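Local structure of Serine/threonine-protein kinase pelle (Drosophila melanogaster, 1D2Z) at residues C25-A38 with I51-F65. The protein acts as a serine/threonine kinase essential to Toll signalling in embryonic dorsoventral polarity, binding Tube through the death domain that forms this chain. Sequence-based numbering, arbitrary orientation.
Sequences CAHLDALDVWQQLA and ISSQKQRGRSASNEF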
loop_
_atom_site.group_PDB
_atom_site.type_symbol
_atom_site.label_atom_id
_atom_site.label_comp_id
_atom_site.label_asym_id
_atom_site.label_seq_id
_atom_site.Cartn_x
_atom_site.Cartn_y
_atom_site.Cartn_z
ATOM N N CYS A 25 6.589 -14.063 13.948
ATOM C CA CYS A 25 5.333 -13.647 14.554
ATOM C C CYS A 25 5.057 -14.327 15.885
ATOM O O CYS A 25 4.597 -13.677 16.826
ATOM C CB CYS A 25 4.167 -13.802 13.574
ATOM S SG CYS A 25 4.329 -12.678 12.172
ATOM N N ALA A 26 5.363 -15.620 15.984
ATOM C CA ALA A 26 5.166 -16.340 17.243
ATOM C C ALA A 26 6.029 -15.679 18.335
ATOM O O ALA A 26 5.578 -15.477 19.460
ATOM C CB ALA A 26 5.543 -17.825 17.085
ATOM N N HIS A 27 7.252 -15.306 17.973
ATOM C CA HIS A 27 8.183 -14.664 18.896
ATOM C C HIS A 27 7.691 -13.277 19.332
ATOM O O HIS A 27 7.651 -12.975 20.520
ATOM C CB HIS A 27 9.567 -14.561 18.251
ATOM C CG HIS A 27 10.520 -13.684 18.996
ATOM N ND1 HIS A 27 10.948 -13.963 20.277
ATOM C CD2 HIS A 27 11.123 -12.523 18.642
ATOM C CE1 HIS A 27 11.774 -13.014 20.680
ATOM N NE2 HIS A 27 11.897 -12.127 19.707
ATOM N N LEU A 28 7.306 -12.450 18.364
ATOM C CA LEU A 28 6.816 -11.101 18.645
ATOM C C LEU A 28 5.505 -11.124 19.441
ATOM O O LEU A 28 5.256 -10.244 20.269
ATOM C CB LEU A 28 6.646 -10.327 17.333
ATOM C CG LEU A 28 7.916 -10.108 16.501
ATOM C CD1 LEU A 28 7.532 -9.518 15.148
ATOM C CD2 LEU A 28 8.895 -9.185 17.235
ATOM N N ASP A 29 4.676 -12.135 19.205
ATOM C CA ASP A 29 3.410 -12.252 19.926
ATOM C C ASP A 29 3.649 -12.630 21.377
ATOM O O ASP A 29 2.954 -12.146 22.266
ATOM C CB ASP A 29 2.490 -13.283 19.270
ATOM C CG ASP A 29 1.947 -12.818 17.937
ATOM O OD1 ASP A 29 2.083 -11.622 17.603
ATOM O OD2 ASP A 29 1.379 -13.658 17.217
ATOM N N ALA A 30 4.626 -13.507 21.607
ATOM C CA ALA A 30 4.973 -13.940 22.955
ATOM C C ALA A 30 5.483 -12.737 23.746
ATOM O O ALA A 30 5.197 -12.604 24.936
ATOM C CB ALA A 30 6.042 -15.027 22.901
ATOM N N LEU A 31 6.262 -11.882 23.084
ATOM C CA LEU A 31 6.795 -10.679 23.716
ATOM C C LEU A 31 5.710 -9.616 23.870
ATOM O O LEU A 31 5.863 -8.676 24.656
ATOM C CB LEU A 31 7.930 -10.082 22.882
ATOM C CG LEU A 31 9.292 -10.770 22.854
ATOM C CD1 LEU A 31 10.249 -9.892 22.054
ATOM C CD2 LEU A 31 9.805 -10.990 24.274
ATOM N N ASP A 32 4.652 -9.739 23.069
ATOM C CA ASP A 32 3.532 -8.799 23.077
ATOM C C ASP A 32 4.009 -7.364 22.796
ATOM O O ASP A 32 3.780 -6.448 23.593
ATOM C CB ASP A 32 2.783 -8.876 24.417
ATOM C CG ASP A 32 1.383 -8.272 24.355
ATOM O OD1 ASP A 32 0.819 -8.147 23.243
ATOM O OD2 ASP A 32 0.837 -7.937 25.432
ATOM N N VAL A 33 4.688 -7.189 21.665
ATOM C CA VAL A 33 5.203 -5.880 21.262
ATOM C C VAL A 33 4.487 -5.260 20.058
ATOM O O VAL A 33 4.982 -4.287 19.492
ATOM C CB VAL A 33 6.715 -5.939 20.917
ATOM C CG1 VAL A 33 7.549 -6.111 22.181
ATOM C CG2 VAL A 33 6.993 -7.077 19.922
ATOM N N TRP A 34 3.331 -5.794 19.671
ATOM C CA TRP A 34 2.630 -5.241 18.508
ATOM C C TRP A 34 2.297 -3.750 18.654
ATOM O O TRP A 34 2.490 -2.978 17.713
ATOM C CB TRP A 34 1.378 -6.051 18.155
ATOM C CG TRP A 34 0.217 -5.889 19.096
ATOM C CD1 TRP A 34 -0.098 -6.689 20.154
ATOM C CD2 TRP A 34 -0.785 -4.863 19.051
ATOM N NE1 TRP A 34 -1.236 -6.225 20.774
ATOM C CE2 TRP A 34 -1.678 -5.106 20.119
ATOM C CE3 TRP A 34 -1.015 -3.763 18.214
ATOM C CZ2 TRP A 34 -2.786 -4.285 20.374
ATOM C CZ3 TRP A 34 -2.119 -2.944 18.466
ATOM C CH2 TRP A 34 -2.989 -3.213 19.538
ATOM N N GLN A 35 1.847 -3.347 19.840
ATOM C CA GLN A 35 1.502 -1.946 20.098
ATOM C C GLN A 35 2.745 -1.069 19.996
ATOM O O GLN A 35 2.692 0.042 19.465
ATOM C CB GLN A 35 0.819 -1.804 21.471
ATOM C CG GLN A 35 0.442 -0.379 21.879
ATOM C CD GLN A 35 -0.569 0.286 20.941
ATOM O OE1 GLN A 35 -1.772 0.286 21.206
ATOM N NE2 GLN A 35 -0.075 0.888 19.862
ATOM N N GLN A 36 3.874 -1.596 20.455
ATOM C CA GLN A 36 5.134 -0.875 20.391
ATOM C C GLN A 36 5.548 -0.725 18.919
ATOM O O GLN A 36 6.014 0.337 18.502
ATOM C CB GLN A 36 6.203 -1.631 21.184
ATOM C CG GLN A 36 7.429 -0.819 21.521
ATOM C CD GLN A 36 8.366 -1.546 22.472
ATOM O OE1 GLN A 36 7.925 -2.281 23.361
ATOM N NE2 GLN A 36 9.664 -1.343 22.291
ATOM N N LEU A 37 5.359 -1.787 18.133
ATOM C CA LEU A 37 5.693 -1.756 16.712
ATOM C C LEU A 37 4.812 -0.725 15.994
ATOM O O LEU A 37 5.312 0.119 15.253
ATOM C CB LEU A 37 5.488 -3.140 16.076
ATOM C CG LEU A 37 6.428 -4.283 16.486
ATOM C CD1 LEU A 37 5.890 -5.614 15.959
ATOM C CD2 LEU A 37 7.831 -4.021 15.962
ATOM N N ALA A 38 3.507 -0.797 16.235
ATOM C CA ALA A 38 2.540 0.104 15.619
ATOM C C ALA A 38 2.812 1.562 15.969
ATOM O O ALA A 38 2.749 2.436 15.106
ATOM C CB ALA A 38 1.130 -0.279 16.029
ATOM N N ILE A 51 -5.454 -4.342 14.124
ATOM C CA ILE A 51 -4.532 -5.296 14.743
ATOM C C ILE A 51 -5.126 -5.803 16.056
ATOM O O ILE A 51 -5.200 -7.014 16.285
ATOM C CB ILE A 51 -3.148 -4.669 15.051
ATOM C CG1 ILE A 51 -2.497 -4.146 13.763
ATOM C CG2 ILE A 51 -2.247 -5.712 15.713
ATOM C CD1 ILE A 51 -1.284 -3.268 13.993
ATOM N N SER A 52 -5.533 -4.870 16.913
ATOM C CA SER A 52 -6.133 -5.205 18.203
ATOM C C SER A 52 -7.309 -6.143 17.980
ATOM O O SER A 52 -7.438 -7.159 18.660
ATOM C CB SER A 52 -6.614 -3.937 18.920
ATOM O OG SER A 52 -7.365 -4.258 20.078
ATOM N N SER A 53 -8.127 -5.810 16.985
ATOM C CA SER A 53 -9.306 -6.587 16.629
ATOM C C SER A 53 -8.954 -8.019 16.244
ATOM O O SER A 53 -9.574 -8.965 16.729
ATOM C CB SER A 53 -10.051 -5.908 15.475
ATOM O OG SER A 53 -11.117 -6.714 15.007
ATOM N N GLN A 54 -7.968 -8.172 15.363
ATOM C CA GLN A 54 -7.538 -9.497 14.924
ATOM C C GLN A 54 -7.042 -10.325 16.095
ATOM O O GLN A 54 -7.323 -11.519 16.172
ATOM C CB GLN A 54 -6.443 -9.393 13.860
ATOM C CG GLN A 54 -6.933 -8.890 12.520
ATOM C CD GLN A 54 -7.914 -9.842 11.866
ATOM O OE1 GLN A 54 -9.084 -9.518 11.682
ATOM N NE2 GLN A 54 -7.439 -11.027 11.517
ATOM N N LYS A 55 -6.334 -9.677 17.019
ATOM C CA LYS A 55 -5.800 -10.355 18.193
ATOM C C LYS A 55 -6.918 -10.900 19.077
ATOM O O LYS A 55 -6.847 -12.038 19.543
ATOM C CB LYS A 55 -4.903 -9.420 19.009
ATOM C CG LYS A 55 -4.257 -10.110 20.199
ATOM C CD LYS A 55 -3.667 -9.129 21.195
ATOM C CE LYS A 55 -3.112 -9.876 22.400
ATOM N NZ LYS A 55 -2.737 -8.957 23.511
ATOM N N GLN A 56 -7.949 -10.089 19.304
ATOM C CA GLN A 56 -9.086 -10.506 20.129
ATOM C C GLN A 56 -9.774 -11.728 19.517
ATOM O O GLN A 56 -10.361 -12.539 20.233
ATOM C CB GLN A 56 -10.086 -9.356 20.290
ATOM C CG GLN A 56 -9.532 -8.146 21.039
ATOM C CD GLN A 56 -10.476 -6.955 21.014
ATOM O OE1 GLN A 56 -11.645 -7.069 21.389
ATOM N NE2 GLN A 56 -9.975 -5.805 20.568
ATOM N N ARG A 57 -9.687 -11.853 18.193
ATOM C CA ARG A 57 -10.274 -12.979 17.471
ATOM C C ARG A 57 -9.332 -14.189 17.428
ATOM O O ARG A 57 -9.504 -15.091 16.609
ATOM C CB ARG A 57 -10.675 -12.560 16.050
ATOM C CG ARG A 57 -11.987 -11.782 15.988
ATOM C CD ARG A 57 -12.377 -11.409 14.560
ATOM N NE ARG A 57 -11.750 -10.163 14.128
ATOM C CZ ARG A 57 -12.056 -9.510 13.008
ATOM N NH1 ARG A 57 -12.983 -9.984 12.184
ATOM N NH2 ARG A 57 -11.451 -8.362 12.725
ATOM N N GLY A 58 -8.332 -14.191 18.309
ATOM C CA GLY A 58 -7.382 -15.293 18.384
ATOM C C GLY A 58 -6.282 -15.359 17.332
ATOM O O GLY A 58 -5.542 -16.339 17.277
ATOM N N ARG A 59 -6.166 -14.330 16.496
ATOM C CA ARG A 59 -5.134 -14.311 15.465
ATOM C C ARG A 59 -3.864 -13.595 15.916
ATOM O O ARG A 59 -3.860 -12.876 16.917
ATOM C CB ARG A 59 -5.670 -13.695 14.173
ATOM C CG ARG A 59 -6.801 -14.496 13.552
ATOM C CD ARG A 59 -7.073 -14.076 12.119
ATOM N NE ARG A 59 -8.150 -14.860 11.515
ATOM C CZ ARG A 59 -9.449 -14.607 11.673
ATOM N NH1 ARG A 59 -9.852 -13.583 12.418
ATOM N NH2 ARG A 59 -10.351 -15.381 11.084
ATOM N N SER A 60 -2.782 -13.813 15.179
ATOM C CA SER A 60 -1.500 -13.200 15.491
ATOM C C SER A 60 -1.512 -11.687 15.302
ATOM O O SER A 60 -1.776 -11.182 14.205
ATOM C CB SER A 60 -0.395 -13.815 14.635
ATOM O OG SER A 60 0.803 -13.066 14.749
ATOM N N ALA A 61 -1.197 -10.974 16.377
ATOM C CA ALA A 61 -1.165 -9.517 16.344
ATOM C C ALA A 61 -0.007 -9.008 15.493
ATOM O O ALA A 61 -0.170 -8.083 14.698
ATOM C CB ALA A 61 -1.071 -8.960 17.762
ATOM N N SER A 62 1.151 -9.650 15.615
ATOM C CA SER A 62 2.315 -9.213 14.858
ATOM C C SER A 62 2.163 -9.522 13.376
ATOM O O SER A 62 2.622 -8.752 12.539
ATOM C CB SER A 62 3.597 -9.832 15.414
ATOM O OG SER A 62 3.594 -11.231 15.212
ATOM N N ASN A 63 1.517 -10.639 13.049
ATOM C CA ASN A 63 1.306 -10.981 11.640
ATOM C C ASN A 63 0.427 -9.910 10.989
ATOM O O ASN A 63 0.645 -9.526 9.838
ATOM C CB ASN A 63 0.637 -12.349 11.492
ATOM C CG ASN A 63 0.395 -12.716 10.042
ATOM O OD1 ASN A 63 1.331 -12.774 9.240
ATOM N ND2 ASN A 63 -0.868 -12.940 9.689
ATOM N N GLU A 64 -0.569 -9.440 11.736
ATOM C CA GLU A 64 -1.471 -8.407 11.240
ATOM C C GLU A 64 -0.684 -7.113 11.048
ATOM O O GLU A 64 -0.913 -6.377 10.093
ATOM C CB GLU A 64 -2.644 -8.202 12.202
ATOM C CG GLU A 64 -3.762 -7.330 11.620
ATOM C CD GLU A 64 -4.321 -7.880 10.311
ATOM O OE1 GLU A 64 -4.377 -9.116 10.140
ATOM O OE2 GLU A 64 -4.690 -7.070 9.442
ATOM N N PHE A 65 0.235 -6.832 11.971
ATOM C CA PHE A 65 1.074 -5.642 11.849
ATOM C C PHE A 65 1.878 -5.754 10.544
ATOM O O PHE A 65 1.978 -4.783 9.786
ATOM C CB PHE A 65 2.024 -5.498 13.048
ATOM C CG PHE A 65 3.090 -4.453 12.852
ATOM C CD1 PHE A 65 2.807 -3.104 13.032
ATOM C CD2 PHE A 65 4.370 -4.819 12.434
ATOM C CE1 PHE A 65 3.780 -2.129 12.790
ATOM C CE2 PHE A 65 5.347 -3.857 12.191
ATOM C CZ PHE A 65 5.050 -2.503 12.368
HETATM O O HOH W 1 -2.385 -6.258 23.887
#
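Asp29 reaches from helix 18-31 to the start of helix 61-73 and grips Ser60 and Ser62 with both carboxylate oxygens, joining two helices of the death-domain six-helix bundle. Asp29 OD2 accepts a hydrogen bond from Ser60 OG at 2.6 Å, and Asp29 OD1 one from Ser62 N at 3.0 Å (N-H...O 156°). Both bonds use the syn lone pairs, and together they should limit rotation of the carboxylate. Ser62 OG lies 2.9 Å from Asp29 OD1 and 3.1 Å from Cys25 O, and its proton could go to either. With chi1 66°, this hydroxyl sits between the backbone N and carbonyl carbon of its own residue, pressed against Cys25, where the axes of segments 25-31 and 61-65 approach to 8.5 Å with their directions 118° apart.

Trp34 fits as a knob among Ile51, Ser52, Lys55 and Ala61. Ala61 CB lies over a face of the indole, 3.4 Å from Trp34 CD1, Ile51 CG2 comes obliquely to within 3.4 Å of Trp34 CE3, and the extended Lys55 side chain crosses that of Trp34 at about a right angle. Deeper in, Leu37 CB stands over the centre of one Phe65 face in a CH-pi contact; Leu83 of helix 77-86 touches both residues.

Ser60 OG is itself positioned by the N-cap of helix 61-73, where it accepts from Asn63 N. At the outer edge, a water bridges Lys55 NZ and, weakly, Trp34 NE1, accepting from Lys55 NZ at 2.7 Å.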